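Local coordinates for protein trichothecene 15-O-acetyltransferase TRI3 (Fusarium sporotrichioides, PDB 3FOT) that transfers an acetyl group to the C-15 oxygen of trichothecene intermediates during the biosynthesis of mycotoxins such as T-2 toxin, at residues Asn46-Asp52 with Asn151-Lys155; Glu91-Val96 with Asn185-Trp189. One frame throughout, in Å; residues are numbered along the deposited sequence.

Contact 1: residues Asn46-Asp52 with Asn151-Lys155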
ATOM      1  N   ASN A  46       6.535   4.738 -13.694  1.00 10.03           N
ATOM      2  CA  ASN A  46       6.596   5.766 -12.661  1.00 10.08           C
ATOM      3  C   ASN A  46       6.244   7.167 -13.206  1.00 10.23           C
ATOM      4  O   ASN A  46       5.550   7.943 -12.537  1.00 10.11           O
ATOM      5  CB  ASN A  46       7.969   5.746 -11.987  1.00 10.62           C
ATOM      6  CG  ASN A  46       7.952   6.411 -10.631  1.00  9.17           C
ATOM      7  OD1 ASN A  46       8.165   7.615 -10.537  1.00  8.60           O
ATOM      8  ND2 ASN A  46       7.669   5.628  -9.565  1.00  9.45           N
ATOM      9  N   ARG A  47       6.730   7.495 -14.411  1.00 11.03           N
ATOM     10  CA  ARG A  47       6.375   8.776 -15.052  1.00 12.06           C
ATOM     11  C   ARG A  47       4.882   8.917 -15.344  1.00 12.34           C
ATOM     12  O   ARG A  47       4.385  10.036 -15.484  1.00 13.83           O
ATOM     13  CB  ARG A  47       7.206   9.024 -16.323  1.00 11.65           C
ATOM     14  CG  ARG A  47       8.645   9.342 -16.016  1.00 12.42           C
ATOM     15  CD  ARG A  47       9.446   9.729 -17.281  1.00 14.30           C
ATOM     16  NE  ARG A  47      10.772  10.221 -16.910  1.00 17.41           N
ATOM     17  CZ  ARG A  47      11.048  11.462 -16.510  1.00 19.15           C
ATOM     18  NH1 ARG A  47      10.089  12.378 -16.394  1.00 19.15           N
ATOM     19  NH2 ARG A  47      12.286  11.789 -16.208  1.00 20.91           N
ATOM     20  N   ARG A  48       4.171   7.790 -15.404  1.00 12.34           N
ATOM     21  CA  ARG A  48       2.745   7.790 -15.675  1.00 12.12           C
ATOM     22  C   ARG A  48       1.945   7.480 -14.412  1.00 11.87           C
ATOM     23  O   ARG A  48       0.745   7.252 -14.487  1.00 10.93           O
ATOM     24  CB  ARG A  48       2.413   6.760 -16.730  1.00 13.67           C
ATOM     25  CG  ARG A  48       2.802   7.170 -18.141  1.00 15.82           C
ATOM     26  CD  ARG A  48       2.261   6.125 -19.123  1.00 20.71           C
ATOM     27  NE  ARG A  48       3.054   4.895 -19.095  1.00 22.79           N
ATOM     28  CZ  ARG A  48       2.595   3.678 -19.395  1.00 24.78           C
ATOM     29  NH1 ARG A  48       1.315   3.499 -19.725  1.00 20.83           N
ATOM     30  NH2 ARG A  48       3.426   2.640 -19.351  1.00 25.04           N
ATOM     31  N   ALA A  49       2.631   7.487 -13.266  1.00 11.68           N
ATOM     32  CA  ALA A  49       2.001   7.271 -11.956  1.00 11.84           C
ATOM     33  C   ALA A  49       1.304   5.919 -11.846  1.00 11.63           C
ATOM     34  O   ALA A  49       0.316   5.790 -11.114  1.00 12.67           O
ATOM     35  CB  ALA A  49       0.997   8.406 -11.654  1.00 12.51           C
ATOM     36  N   LEU A  50       1.828   4.911 -12.553  1.00 10.80           N
ATOM     37  CA  LEU A  50       1.115   3.651 -12.715  1.00 11.21           C
ATOM     38  C   LEU A  50       0.954   2.878 -11.414  1.00 10.56           C
ATOM     39  O   LEU A  50       0.013   2.116 -11.311  1.00 11.41           O
ATOM     40  CB  LEU A  50       1.740   2.752 -13.793  1.00 11.00           C
ATOM     41  CG  LEU A  50       1.688   3.258 -15.248  1.00 12.43           C
ATOM     42  CD1 LEU A  50       1.984   2.090 -16.180  1.00 15.02           C
ATOM     43  CD2 LEU A  50       0.350   3.916 -15.557  1.00 13.86           C
ATOM     44  N   TYR A  51       1.859   3.059 -10.453  1.00 10.19           N
ATOM     45  CA  TYR A  51       1.726   2.383  -9.137  1.00 10.97           C
ATOM     46  C   TYR A  51       1.527   3.339  -7.942  1.00 10.14           C
ATOM     47  O   TYR A  51       1.790   2.948  -6.805  1.00  9.89           O
ATOM     48  CB  TYR A  51       2.960   1.523  -8.813  1.00 12.09           C
ATOM     49  CG  TYR A  51       3.210   0.347  -9.731  1.00 13.46           C
ATOM     50  CD1 TYR A  51       2.702  -0.909  -9.426  1.00 16.84           C
ATOM     51  CD2 TYR A  51       3.973   0.490 -10.885  1.00 14.02           C
ATOM     52  CE1 TYR A  51       2.950  -2.009 -10.257  1.00 16.16           C
ATOM     53  CE2 TYR A  51       4.232  -0.591 -11.718  1.00 15.52           C
ATOM     54  CZ  TYR A  51       3.710  -1.837 -11.401  1.00 16.78           C
ATOM     55  OH  TYR A  51       3.934  -2.929 -12.228  1.00 17.58           O
ATOM     56  N   ASP A  52       1.079   4.565  -8.195  1.00  9.84           N
ATOM     57  CA  ASP A  52       0.999   5.590  -7.142  1.00  9.57           C
ATOM     58  C   ASP A  52       0.075   5.113  -6.011  1.00  9.66           C
ATOM     59  O   ASP A  52      -0.934   4.432  -6.264  1.00 10.02           O
ATOM     60  CB  ASP A  52       0.467   6.917  -7.703  1.00  9.78           C
ATOM     61  CG  ASP A  52       1.554   7.798  -8.325  1.00  8.45           C
ATOM     62  OD1 ASP A  52       2.648   7.299  -8.694  1.00 10.55           O
ATOM     63  OD2 ASP A  52       1.314   9.024  -8.455  1.00  9.38           O
ATOM     64  N   ASN A 151       3.900  13.415 -18.071  1.00 24.30           N
ATOM     65  CA  ASN A 151       4.928  12.366 -17.975  1.00 24.50           C
ATOM     66  C   ASN A 151       5.945  12.659 -16.865  1.00 23.11           C
ATOM     67  O   ASN A 151       7.136  12.361 -16.974  1.00 23.69           O
ATOM     68  CB  ASN A 151       5.618  12.189 -19.335  1.00 25.40           C
ATOM     69  CG  ASN A 151       5.983  10.731 -19.636  1.00 28.85           C
ATOM     70  OD1 ASN A 151       7.110  10.439 -20.055  1.00 33.48           O
ATOM     71  ND2 ASN A 151       5.036   9.819 -19.429  1.00 29.05           N
ATOM     72  N   THR A 152       5.460  13.240 -15.775  1.00 21.97           N
ATOM     73  CA  THR A 152       6.313  13.658 -14.670  1.00 20.23           C
ATOM     74  C   THR A 152       6.000  12.767 -13.454  1.00 18.57           C
ATOM     75  O   THR A 152       4.822  12.617 -13.130  1.00 18.86           O
ATOM     76  CB  THR A 152       5.999  15.113 -14.273  1.00 20.89           C
ATOM     77  OG1 THR A 152       6.185  15.978 -15.407  1.00 24.00           O
ATOM     78  CG2 THR A 152       6.906  15.585 -13.129  1.00 20.50           C
ATOM     79  N   PRO A 153       7.035  12.209 -12.780  1.00 16.76           N
ATOM     80  CA  PRO A 153       6.827  11.372 -11.558  1.00 15.43           C
ATOM     81  C   PRO A 153       6.209  12.148 -10.423  1.00 13.68           C
ATOM     82  O   PRO A 153       6.501  13.322 -10.235  1.00 13.98           O
ATOM     83  CB  PRO A 153       8.238  10.933 -11.138  1.00 14.93           C
ATOM     84  CG  PRO A 153       9.180  11.602 -12.058  1.00 17.23           C
ATOM     85  CD  PRO A 153       8.452  12.310 -13.147  1.00 17.29           C
ATOM     86  N   SER A 154       5.348  11.484  -9.661  1.00 12.54           N
ATOM     87  CA  SER A 154       4.732  12.113  -8.501  1.00 11.61           C
ATOM     88  C   SER A 154       5.721  12.420  -7.381  1.00 10.34           C
ATOM     89  O   SER A 154       6.748  11.748  -7.199  1.00  9.19           O
ATOM     90  CB  SER A 154       3.605  11.225  -7.986  1.00 11.05           C
ATOM     91  OG  SER A 154       2.657  11.065  -9.041  1.00 12.11           O
ATOM     92  N   LYS A 155       5.381  13.444  -6.602  1.00 10.22           N
ATOM     93  CA  LYS A 155       6.118  13.722  -5.382  1.00  9.60           C
ATOM     94  C   LYS A 155       6.062  12.543  -4.402  1.00  8.84           C
ATOM     95  O   LYS A 155       5.135  11.736  -4.423  1.00  7.47           O
ATOM     96  CB  LYS A 155       5.511  14.941  -4.702  1.00 10.42           C
ATOM     97  CG  LYS A 155       5.764  16.260  -5.416  1.00 13.28           C
ATOM     98  CD  LYS A 155       5.247  17.368  -4.505  1.00 17.02           C
ATOM     99  CE  LYS A 155       5.267  18.699  -5.238  1.00 21.62           C
ATOM    100  NZ  LYS A 155       4.804  19.758  -4.318  1.00 21.69           N
TER
HETATM  101  O   HOH W   1       4.756   8.667  -9.899  1.00 11.18           O
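A Schellman motif ends helix 43-46 here, and Asn151-Lys155 packs against the turn it makes. Ala49, with its positive phi, is the C-prime residue: Ala49 N bonds back to Asn46 O (3.0 Å), and Leu50 N reaches Lys45 O. The chain makes a type I turn from Asn46 to Ala49, then another from Ala49 to Asp52, so it curls round and brings Asp52 back to face Ser154. There Ser154 OG donates to Asp52 OD2 at 2.5 Å, a very short bond to be read with caution because the carboxylate oxygen is less surely placed. Next to it, a polar junction is built on water 1, which gives its protons to Asn46 O and Asp52 OD1 (2.8 Å each) and accepts from Ser154 N (2.9 Å), tying the helix end, the second turn and the facing loop together. The backbones come closest where Arg47 meets Pro153, CA to CA 4.4 Å. Toward the surface, Arg47 NH1 donates to Asn151 O (3.0 Å), while its NE is held in a salt bridge with Glu43. Asn46 OD1 lies against Pro153 CB at 3.4 Å, and Asn46 ND2 is hydrogen-bonded to Val40 O. Both loops lead into strands of the mixed six-stranded sheet, 53-61 and 158-163, with strand 177-184 between these two in the sheet order; His183 on that strand touches the side chains of both Asp52 and Ser154.

Contact 2: residues Glu91-Val96 with Asn185-Trp189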
ATOM      1  N   GLU A  91      12.059  10.171   3.964  1.00  9.76           N
ATOM      2  CA  GLU A  91      11.522   9.546   2.778  1.00  9.74           C
ATOM      3  C   GLU A  91      10.479  10.437   2.101  1.00  9.04           C
ATOM      4  O   GLU A  91      10.327  10.384   0.896  1.00  8.99           O
ATOM      5  CB  GLU A  91      10.856   8.221   3.141  1.00  9.99           C
ATOM      6  CG  GLU A  91      11.859   7.089   3.365  1.00 11.21           C
ATOM      7  CD  GLU A  91      12.524   7.088   4.717  1.00 13.75           C
ATOM      8  OE1 GLU A  91      12.144   7.864   5.636  1.00 11.50           O
ATOM      9  OE2 GLU A  91      13.431   6.259   4.862  1.00 14.57           O
ATOM     10  N   CYS A  92       9.778  11.252   2.895  1.00  9.08           N
ATOM     11  CA  CYS A  92       8.723  12.140   2.380  1.00  9.06           C
ATOM     12  C   CYS A  92       9.230  13.251   1.434  1.00  9.71           C
ATOM     13  O   CYS A  92       8.415  13.924   0.777  1.00  9.96           O
ATOM     14  CB  CYS A  92       7.933  12.749   3.547  1.00  8.67           C
ATOM     15  SG  CYS A  92       8.930  13.891   4.544  1.00  9.76           S
ATOM     16  N   ALA A  93      10.559  13.441   1.353  1.00  8.26           N
ATOM     17  CA  ALA A  93      11.117  14.378   0.368  1.00  9.72           C
ATOM     18  C   ALA A  93      12.208  13.811  -0.540  1.00  9.66           C
ATOM     19  O   ALA A  93      12.944  14.583  -1.187  1.00  9.67           O
ATOM     20  CB  ALA A  93      11.631  15.643   1.076  1.00  9.16           C
ATOM     21  N   CYS A  94      12.321  12.485  -0.596  1.00  9.41           N
ATOM     22  CA  CYS A  94      13.219  11.872  -1.569  1.00 10.47           C
ATOM     23  C   CYS A  94      12.663  12.131  -2.976  1.00 10.68           C
ATOM     24  O   CYS A  94      11.454  12.364  -3.147  1.00 11.69           O
ATOM     25  CB  CYS A  94      13.390  10.367  -1.311  1.00  9.97           C
ATOM     26  SG  CYS A  94      14.259   9.966   0.215  1.00 10.91           S
ATOM     27  N   THR A  95      13.555  12.113  -3.968  1.00 10.34           N
ATOM     28  CA  THR A  95      13.190  12.348  -5.349  1.00 10.25           C
ATOM     29  C   THR A  95      13.738  11.201  -6.202  1.00 10.80           C
ATOM     30  O   THR A  95      14.593  10.442  -5.756  1.00 10.20           O
ATOM     31  CB  THR A  95      13.787  13.684  -5.841  1.00 10.74           C
ATOM     32  OG1 THR A  95      15.208  13.689  -5.616  1.00 10.82           O
ATOM     33  CG2 THR A  95      13.156  14.857  -5.092  1.00 10.46           C
ATOM     34  N   VAL A  96      13.265  11.109  -7.436  1.00 11.89           N
ATOM     35  CA  VAL A  96      13.635  10.008  -8.287  1.00 12.41           C
ATOM     36  C   VAL A  96      14.294  10.515  -9.552  1.00 12.58           C
ATOM     37  O   VAL A  96      13.904  11.561 -10.099  1.00 12.36           O
ATOM     38  CB  VAL A  96      12.409   9.143  -8.663  1.00 13.06           C
ATOM     39  CG1 VAL A  96      11.380   9.922  -9.469  1.00 13.68           C
ATOM     40  CG2 VAL A  96      12.855   7.904  -9.458  1.00 12.81           C
ATOM     41  N   ASN A 185       4.169   8.832  -4.409  1.00  7.57           N
ATOM     42  CA  ASN A 185       4.912   8.017  -5.353  1.00  8.26           C
ATOM     43  C   ASN A 185       5.306   6.736  -4.614  1.00  8.50           C
ATOM     44  O   ASN A 185       5.931   6.789  -3.540  1.00  8.98           O
ATOM     45  CB  ASN A 185       6.153   8.778  -5.811  1.00  7.95           C
ATOM     46  CG  ASN A 185       6.833   8.116  -6.994  1.00  9.24           C
ATOM     47  OD1 ASN A 185       6.944   6.865  -7.055  1.00 10.04           O
ATOM     48  ND2 ASN A 185       7.307   8.929  -7.924  1.00  7.56           N
ATOM     49  N   HIS A 186       4.920   5.587  -5.182  1.00  8.52           N
ATOM     50  CA  HIS A 186       5.144   4.307  -4.511  1.00  8.99           C
ATOM     51  C   HIS A 186       6.638   3.982  -4.396  1.00  8.62           C
ATOM     52  O   HIS A 186       7.002   3.114  -3.627  1.00  8.58           O
ATOM     53  CB  HIS A 186       4.428   3.193  -5.266  1.00  9.06           C
ATOM     54  CG  HIS A 186       4.182   1.950  -4.454  1.00  9.87           C
ATOM     55  ND1 HIS A 186       3.097   1.130  -4.672  1.00 14.01           N
ATOM     56  CD2 HIS A 186       4.865   1.405  -3.418  1.00  6.76           C
ATOM     57  CE1 HIS A 186       3.148   0.101  -3.840  1.00 12.92           C
ATOM     58  NE2 HIS A 186       4.210   0.244  -3.067  1.00 12.69           N
ATOM     59  N   LEU A 187       7.506   4.662  -5.153  1.00  8.26           N
ATOM     60  CA  LEU A 187       8.935   4.330  -5.071  1.00  8.27           C
ATOM     61  C   LEU A 187       9.461   4.418  -3.622  1.00  8.10           C
ATOM     62  O   LEU A 187      10.318   3.627  -3.225  1.00  9.04           O
ATOM     63  CB  LEU A 187       9.764   5.262  -5.994  1.00  7.56           C
ATOM     64  CG  LEU A 187      11.267   5.022  -6.087  1.00  8.21           C
ATOM     65  CD1 LEU A 187      11.598   3.522  -6.397  1.00  8.80           C
ATOM     66  CD2 LEU A 187      11.853   5.959  -7.158  1.00  9.55           C
ATOM     67  N   PHE A 188       8.968   5.394  -2.850  1.00  8.05           N
ATOM     68  CA  PHE A 188       9.635   5.778  -1.589  1.00  8.34           C
ATOM     69  C   PHE A 188       9.059   5.110  -0.337  1.00  9.23           C
ATOM     70  O   PHE A 188       9.523   5.364   0.806  1.00  9.94           O
ATOM     71  CB  PHE A 188       9.612   7.313  -1.431  1.00  8.80           C
ATOM     72  CG  PHE A 188      10.092   8.044  -2.662  1.00  9.27           C
ATOM     73  CD1 PHE A 188      11.429   8.003  -3.056  1.00  9.64           C
ATOM     74  CD2 PHE A 188       9.199   8.734  -3.454  1.00  7.95           C
ATOM     75  CE1 PHE A 188      11.833   8.676  -4.220  1.00  9.37           C
ATOM     76  CE2 PHE A 188       9.598   9.397  -4.602  1.00  7.94           C
ATOM     77  CZ  PHE A 188      10.908   9.373  -4.991  1.00 11.26           C
ATOM     78  N   TRP A 189       8.064   4.257  -0.558  1.00  9.21           N
ATOM     79  CA  TRP A 189       7.319   3.624   0.535  1.00  9.32           C
ATOM     80  C   TRP A 189       6.774   2.282   0.139  1.00 10.26           C
ATOM     81  O   TRP A 189       6.513   2.040  -1.026  1.00 11.72           O
ATOM     82  CB  TRP A 189       6.064   4.441   0.869  1.00  9.66           C
ATOM     83  CG  TRP A 189       6.183   5.937   0.846  1.00  8.05           C
ATOM     84  CD1 TRP A 189       5.960   6.768  -0.234  1.00  9.45           C
ATOM     85  CD2 TRP A 189       6.479   6.789   1.951  1.00  9.14           C
ATOM     86  NE1 TRP A 189       6.105   8.079   0.147  1.00  8.46           N
ATOM     87  CE2 TRP A 189       6.426   8.122   1.477  1.00  8.35           C
ATOM     88  CE3 TRP A 189       6.793   6.562   3.310  1.00 10.05           C
ATOM     89  CZ2 TRP A 189       6.667   9.226   2.307  1.00  9.13           C
ATOM     90  CZ3 TRP A 189       7.043   7.666   4.129  1.00 10.62           C
ATOM     91  CH2 TRP A 189       6.972   8.975   3.628  1.00  9.86           C
TER
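Phe188 gives up the most surface here, pushing its ring into the bend of Glu91-Val96. Cys94 O lies over one face, with Cys94 CB 3.5 Å from Phe188 CD1. The tip of the ring meets the backbone of Thr95 and Val96 edge-on: Phe188 CZ is 3.6 Å from Thr95 C and 3.8 Å from Val96 N. Val96 CB adds an apolar contact, 4.0 Å from Phe188 CZ. His186 to Trp189 make up the first four positions of the HXXXD motif that marks BAHD acyltransferases, whose histidine generally serves as the catalytic base. An Asx turn, with Leu187 N donating to Asn185 OD1 at 3.0 Å, begins the short 3-10 segment 186-188, which sets Phe188 toward Glu91-Val96 while His186 stays out of reach of it; the same OD1 also accepts from Asn46 ND2. Glu91 offers its aliphatic part: CB sits over the six-membered ring of Trp189, 4.2 Å from the centroid, in a CH-pi contact, and its OE2 turns off to Ser230 N. The indole also touches Cys92, with Trp189 CZ2 3.6 Å from Cys92 CA. Beyond the two segments, Trp189 NE1 bonds to Ser156 O, and Phe197 of helix 191-205 meets the ring with planes at about 50°.

Contact 1 is partly buried, running from a watered polar junction inside to the more exposed Arg47 and Asn151; contact 2 is a buried one. Their chemistry differs accordingly: hydrogen bonds join the two loops of 46-52 and 151-155, whereas aromatic and aliphatic packing joins 185-189 to 91-96. They touch, with centres 11 Å apart, and Asn185 links them: OD1 probably accepts from Asn46 ND2 (2.9 Å), and ND2 probably donates to Ser154 O (3.0 Å). Pro153 CB also packs on Val96 CG1 at 3.7 Å. Contact 1 gathers loops entering the six-stranded sheet, while contact 2 joins the loop leaving strand 177-184 of that sheet to an outermost strand of the four-stranded one.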